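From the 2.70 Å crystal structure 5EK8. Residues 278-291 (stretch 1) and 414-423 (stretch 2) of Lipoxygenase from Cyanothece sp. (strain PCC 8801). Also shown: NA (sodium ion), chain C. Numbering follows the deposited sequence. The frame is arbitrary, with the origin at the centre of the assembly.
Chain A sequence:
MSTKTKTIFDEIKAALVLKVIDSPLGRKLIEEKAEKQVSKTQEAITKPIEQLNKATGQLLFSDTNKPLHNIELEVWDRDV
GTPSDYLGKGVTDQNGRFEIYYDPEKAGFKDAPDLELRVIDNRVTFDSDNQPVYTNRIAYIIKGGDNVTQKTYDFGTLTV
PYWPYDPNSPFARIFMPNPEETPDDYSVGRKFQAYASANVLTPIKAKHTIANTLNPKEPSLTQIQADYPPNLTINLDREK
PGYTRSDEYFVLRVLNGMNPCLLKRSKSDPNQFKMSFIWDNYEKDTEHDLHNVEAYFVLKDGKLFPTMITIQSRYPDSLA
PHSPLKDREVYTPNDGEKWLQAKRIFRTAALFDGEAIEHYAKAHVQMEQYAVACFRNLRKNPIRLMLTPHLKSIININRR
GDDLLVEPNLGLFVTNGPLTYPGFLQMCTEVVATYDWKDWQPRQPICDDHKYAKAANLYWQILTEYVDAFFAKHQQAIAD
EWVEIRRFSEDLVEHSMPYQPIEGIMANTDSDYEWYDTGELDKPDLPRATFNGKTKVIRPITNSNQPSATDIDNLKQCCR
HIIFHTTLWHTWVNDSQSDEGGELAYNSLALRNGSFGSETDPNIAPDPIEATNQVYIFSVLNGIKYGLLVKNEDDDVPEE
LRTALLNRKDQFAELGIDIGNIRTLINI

Stretch 1 278-291: IWDNYEKDTEHDLH
Stretch 2 (414-423) VTNGPLTYPG

Residues 278-291 and 414-423 of the lipoxygenase meet across 610 Å² of buried surface, counting both sides. Stretch 1 has an extended course through E283 and K284 (phi/psi -82/119 and -77/143), entered by a type I turn from W279 to Y282 that is closed by Y282 N to W279 O at 3.0 Å. Stretch 2 begins in a helix, passes through a loop, and enters a second helix at Y421.

K284 and L419 form a single beta bridge, CA to CA 4.4 Å, with Y282 near G423 (CA-CA 4.9 Å) and H288 near P418 (CA-CA 5.1 Å), so the chains run antiparallel. T420 N donates to E283 O (3.0 Å, 163°) and D285 N to P418 O (2.9 Å, 170°). The same oxygens receive CA-H contacts, L419 CA to E283 O at 3.3 Å and K284 CA to P418 O at 3.5 Å.

The sodium ion ties the stretches together through D285 OD1 (2.5 Å), V414 O (2.5 Å), G417 O (2.6 Å) and L419 O (2.7 Å). Shared coordination accounts for the close approach of D285 OD1 to G417 O, 2.9 Å. Aspartate supplies the anionic ligand among three carbonyls; its chi1 is p (66°). H288 (chi1 m, chi2 103°) donates from ND1 to D285 OD1 (2.8 Å, 165°), and H288 N donates to D285 OD2 (2.8 Å, 173°), steadying the carboxylate. The H288 ring has T415 O at its edge, 3.1 Å from CE1, and N416 O over one face.

E283 is fully extended (chi1 and chi2 both t), carrying its carboxylate to T420, where OG1 donates to OE1 at 2.8 Å. T420 (chi1 p) is also the N-cap: its OG1 accepts from G423 N at 3.3 Å, so one hydroxyl both caps the helix and joins the stretches. K284 points its CA-to-CB bond away from stretch 2; its NZ donates to D285 O (3.0 Å) and H288 O (3.3 Å), bracing its own loop.

P418 and L419, both buried, have the largest areas covered by the other stretch. L419 (chi1 m, chi2 t) places CD1 3.7 Å from Y282 CB and 4.3 Å from W279 CE3, while its CD2 lies 3.7 Å from L290 CD1. W279, Y282 and L290 are buried around its branched end, as suits their apolar surfaces. P418, C-gamma endo, sets CG 4.0 Å from L290 CD2 and CB 3.4 Å from D289 O. At G423 a beta carbon would lie only 3.2 Å from E283 O; glycine leaves that space free.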

# COMPACT_ATOMS: atom_id res chain seq x y z
N ILE A 278 -7.18 3.98 -22.72
CA ILE A 278 -8.06 5.04 -23.20
C ILE A 278 -8.43 5.98 -22.07
O ILE A 278 -8.87 5.55 -21.00
CB ILE A 278 -9.34 4.47 -23.85
CG1 ILE A 278 -9.03 3.89 -25.23
CG2 ILE A 278 -10.39 5.55 -23.98
CD1 ILE A 278 -8.74 2.41 -25.22
N TRP A 279 -8.26 7.28 -22.30
CA TRP A 279 -8.39 8.28 -21.25
C TRP A 279 -9.57 9.21 -21.47
O TRP A 279 -9.64 10.28 -20.87
CB TRP A 279 -7.09 9.09 -21.14
CG TRP A 279 -5.87 8.23 -21.16
CD1 TRP A 279 -5.18 7.80 -22.26
CD2 TRP A 279 -5.19 7.68 -20.03
NE1 TRP A 279 -4.11 7.02 -21.88
CE2 TRP A 279 -4.10 6.93 -20.52
CE3 TRP A 279 -5.39 7.74 -18.64
CZ2 TRP A 279 -3.21 6.25 -19.67
CZ3 TRP A 279 -4.52 7.07 -17.81
CH2 TRP A 279 -3.44 6.33 -18.33
N ASP A 280 -10.50 8.80 -22.33
CA ASP A 280 -11.67 9.63 -22.66
C ASP A 280 -12.46 10.03 -21.42
O ASP A 280 -13.16 11.05 -21.42
CB ASP A 280 -12.58 8.90 -23.64
CG ASP A 280 -11.91 8.65 -24.98
OD1 ASP A 280 -12.33 7.71 -25.68
OD2 ASP A 280 -10.97 9.39 -25.32
N ASN A 281 -12.33 9.24 -20.36
CA ASN A 281 -13.05 9.44 -19.11
C ASN A 281 -12.47 10.52 -18.19
O ASN A 281 -13.09 10.90 -17.20
CB ASN A 281 -13.11 8.13 -18.34
CG ASN A 281 -14.51 7.72 -17.98
OD1 ASN A 281 -15.47 8.04 -18.69
ND2 ASN A 281 -14.65 7.01 -16.87
N TYR A 282 -11.27 11.00 -18.51
CA TYR A 282 -10.50 11.78 -17.53
C TYR A 282 -10.10 13.18 -17.99
O TYR A 282 -9.95 13.44 -19.19
CB TYR A 282 -9.26 10.99 -17.13
CG TYR A 282 -9.60 9.56 -16.81
CD1 TYR A 282 -10.31 9.24 -15.66
CD2 TYR A 282 -9.24 8.52 -17.67
CE1 TYR A 282 -10.65 7.93 -15.36
CE2 TYR A 282 -9.57 7.21 -17.38
CZ TYR A 282 -10.28 6.92 -16.22
OH TYR A 282 -10.61 5.62 -15.92
N GLU A 283 -9.94 14.07 -17.02
CA GLU A 283 -9.56 15.45 -17.29
C GLU A 283 -8.05 15.60 -17.50
O GLU A 283 -7.26 15.30 -16.60
CB GLU A 283 -10.03 16.35 -16.15
CG GLU A 283 -9.93 17.83 -16.45
CD GLU A 283 -10.22 18.69 -15.23
OE1 GLU A 283 -10.31 18.13 -14.12
OE2 GLU A 283 -10.35 19.92 -15.40
N LYS A 284 -7.67 16.05 -18.68
CA LYS A 284 -6.28 16.32 -19.00
C LYS A 284 -5.85 17.63 -18.35
O LYS A 284 -6.65 18.57 -18.29
CB LYS A 284 -6.07 16.39 -20.52
CG LYS A 284 -4.61 16.42 -20.94
CD LYS A 284 -4.45 16.33 -22.45
CE LYS A 284 -4.86 17.61 -23.13
NZ LYS A 284 -4.06 18.78 -22.68
N ASP A 285 -4.61 17.71 -17.87
CA ASP A 285 -4.07 18.98 -17.39
C ASP A 285 -3.66 19.81 -18.60
O ASP A 285 -3.74 19.34 -19.73
CB ASP A 285 -2.90 18.78 -16.41
CG ASP A 285 -1.66 18.15 -17.04
OD1 ASP A 285 -1.21 17.10 -16.53
OD2 ASP A 285 -1.09 18.70 -18.01
N THR A 286 -3.23 21.04 -18.36
CA THR A 286 -2.92 21.95 -19.46
C THR A 286 -1.53 21.74 -20.06
O THR A 286 -1.28 22.13 -21.20
CB THR A 286 -3.04 23.41 -19.01
OG1 THR A 286 -2.13 23.65 -17.93
CG2 THR A 286 -4.46 23.71 -18.57
N GLU A 287 -0.62 21.11 -19.31
CA GLU A 287 0.77 21.00 -19.74
C GLU A 287 1.01 19.80 -20.66
O GLU A 287 1.59 19.94 -21.74
CB GLU A 287 1.71 20.90 -18.53
CG GLU A 287 1.61 22.06 -17.55
CD GLU A 287 0.63 21.80 -16.41
OE1 GLU A 287 0.70 20.70 -15.80
OE2 GLU A 287 -0.20 22.68 -16.13
N HIS A 288 0.58 18.61 -20.23
CA HIS A 288 0.95 17.38 -20.92
C HIS A 288 -0.05 16.95 -21.98
O HIS A 288 -1.19 17.40 -22.01
CB HIS A 288 1.12 16.25 -19.90
CG HIS A 288 1.94 16.62 -18.70
ND1 HIS A 288 1.38 16.92 -17.48
CD2 HIS A 288 3.28 16.76 -18.55
CE1 HIS A 288 2.33 17.22 -16.62
NE2 HIS A 288 3.49 17.13 -17.24
N ASP A 289 0.40 16.05 -22.86
CA ASP A 289 -0.46 15.45 -23.86
C ASP A 289 -1.14 14.21 -23.28
O ASP A 289 -0.71 13.67 -22.26
CB ASP A 289 0.35 15.07 -25.10
CG ASP A 289 0.92 16.28 -25.82
OD1 ASP A 289 0.42 17.41 -25.59
OD2 ASP A 289 1.86 16.10 -26.61
N LEU A 290 -2.21 13.77 -23.95
CA LEU A 290 -2.91 12.54 -23.58
C LEU A 290 -3.07 11.64 -24.79
O LEU A 290 -3.50 12.11 -25.85
CB LEU A 290 -4.28 12.85 -22.97
CG LEU A 290 -4.53 12.49 -21.51
CD1 LEU A 290 -6.02 12.58 -21.21
CD2 LEU A 290 -4.00 11.11 -21.19
N HIS A 291 -2.74 10.36 -24.65
CA HIS A 291 -2.82 9.45 -25.78
C HIS A 291 -3.63 8.19 -25.49
O HIS A 291 -3.28 7.39 -24.62
CB HIS A 291 -1.42 9.06 -26.24
CG HIS A 291 -0.53 10.23 -26.51
ND1 HIS A 291 -0.62 10.98 -27.67
CD2 HIS A 291 0.47 10.77 -25.78
CE1 HIS A 291 0.29 11.94 -27.63
NE2 HIS A 291 0.96 11.84 -26.50
N VAL A 414 0.22 13.20 -9.70
CA VAL A 414 -0.64 14.26 -10.22
C VAL A 414 0.15 15.22 -11.11
O VAL A 414 -0.16 15.37 -12.29
CB VAL A 414 -1.30 15.06 -9.08
CG1 VAL A 414 -2.07 16.25 -9.64
CG2 VAL A 414 -2.20 14.16 -8.24
N THR A 415 1.17 15.84 -10.52
CA THR A 415 2.02 16.82 -11.20
C THR A 415 2.61 16.29 -12.51
O THR A 415 2.45 16.90 -13.56
CB THR A 415 3.19 17.26 -10.29
OG1 THR A 415 2.69 18.08 -9.22
CG2 THR A 415 4.22 18.06 -11.07
N ASN A 416 3.29 15.15 -12.43
CA ASN A 416 3.99 14.57 -13.57
C ASN A 416 3.05 13.79 -14.49
O ASN A 416 3.37 13.56 -15.66
CB ASN A 416 5.13 13.67 -13.10
CG ASN A 416 6.35 14.44 -12.63
OD1 ASN A 416 6.34 15.67 -12.53
ND2 ASN A 416 7.41 13.72 -12.32
N GLY A 417 1.91 13.36 -13.95
CA GLY A 417 0.90 12.68 -14.73
C GLY A 417 0.14 13.65 -15.62
O GLY A 417 0.03 14.84 -15.30
N PRO A 418 -0.41 13.14 -16.74
CA PRO A 418 -1.11 13.94 -17.75
C PRO A 418 -2.49 14.41 -17.31
O PRO A 418 -3.16 15.16 -18.02
CB PRO A 418 -1.22 12.98 -18.93
CG PRO A 418 -1.32 11.64 -18.27
CD PRO A 418 -0.43 11.70 -17.07
N LEU A 419 -2.93 13.95 -16.14
CA LEU A 419 -4.26 14.28 -15.67
C LEU A 419 -4.23 15.33 -14.57
O LEU A 419 -3.19 15.59 -13.97
CB LEU A 419 -4.96 13.02 -15.16
CG LEU A 419 -5.13 11.92 -16.21
CD1 LEU A 419 -5.93 10.76 -15.64
CD2 LEU A 419 -5.78 12.48 -17.47
N THR A 420 -5.39 15.93 -14.32
CA THR A 420 -5.58 16.77 -13.15
C THR A 420 -5.69 15.86 -11.93
O THR A 420 -5.73 14.63 -12.06
CB THR A 420 -6.83 17.65 -13.28
OG1 THR A 420 -8.00 16.82 -13.22
CG2 THR A 420 -6.82 18.41 -14.59
N TYR A 421 -5.73 16.45 -10.74
CA TYR A 421 -5.96 15.64 -9.55
C TYR A 421 -7.33 14.93 -9.61
O TYR A 421 -7.42 13.74 -9.29
CB TYR A 421 -5.85 16.48 -8.27
CG TYR A 421 -6.31 15.73 -7.05
CD1 TYR A 421 -5.53 14.71 -6.49
CD2 TYR A 421 -7.54 16.02 -6.45
CE1 TYR A 421 -5.95 14.02 -5.37
CE2 TYR A 421 -7.97 15.33 -5.33
CZ TYR A 421 -7.18 14.33 -4.80
OH TYR A 421 -7.60 13.63 -3.68
N PRO A 422 -8.41 15.65 -10.01
CA PRO A 422 -9.67 14.93 -10.17
C PRO A 422 -9.60 13.73 -11.12
O PRO A 422 -10.26 12.72 -10.86
CB PRO A 422 -10.62 16.00 -10.73
CG PRO A 422 -10.11 17.26 -10.14
CD PRO A 422 -8.61 17.11 -10.10
N GLY A 423 -8.80 13.82 -12.18
CA GLY A 423 -8.66 12.72 -13.12
C GLY A 423 -8.00 11.50 -12.49
O GLY A 423 -8.54 10.38 -12.53
NA NA C . -0.86 16.96 -14.02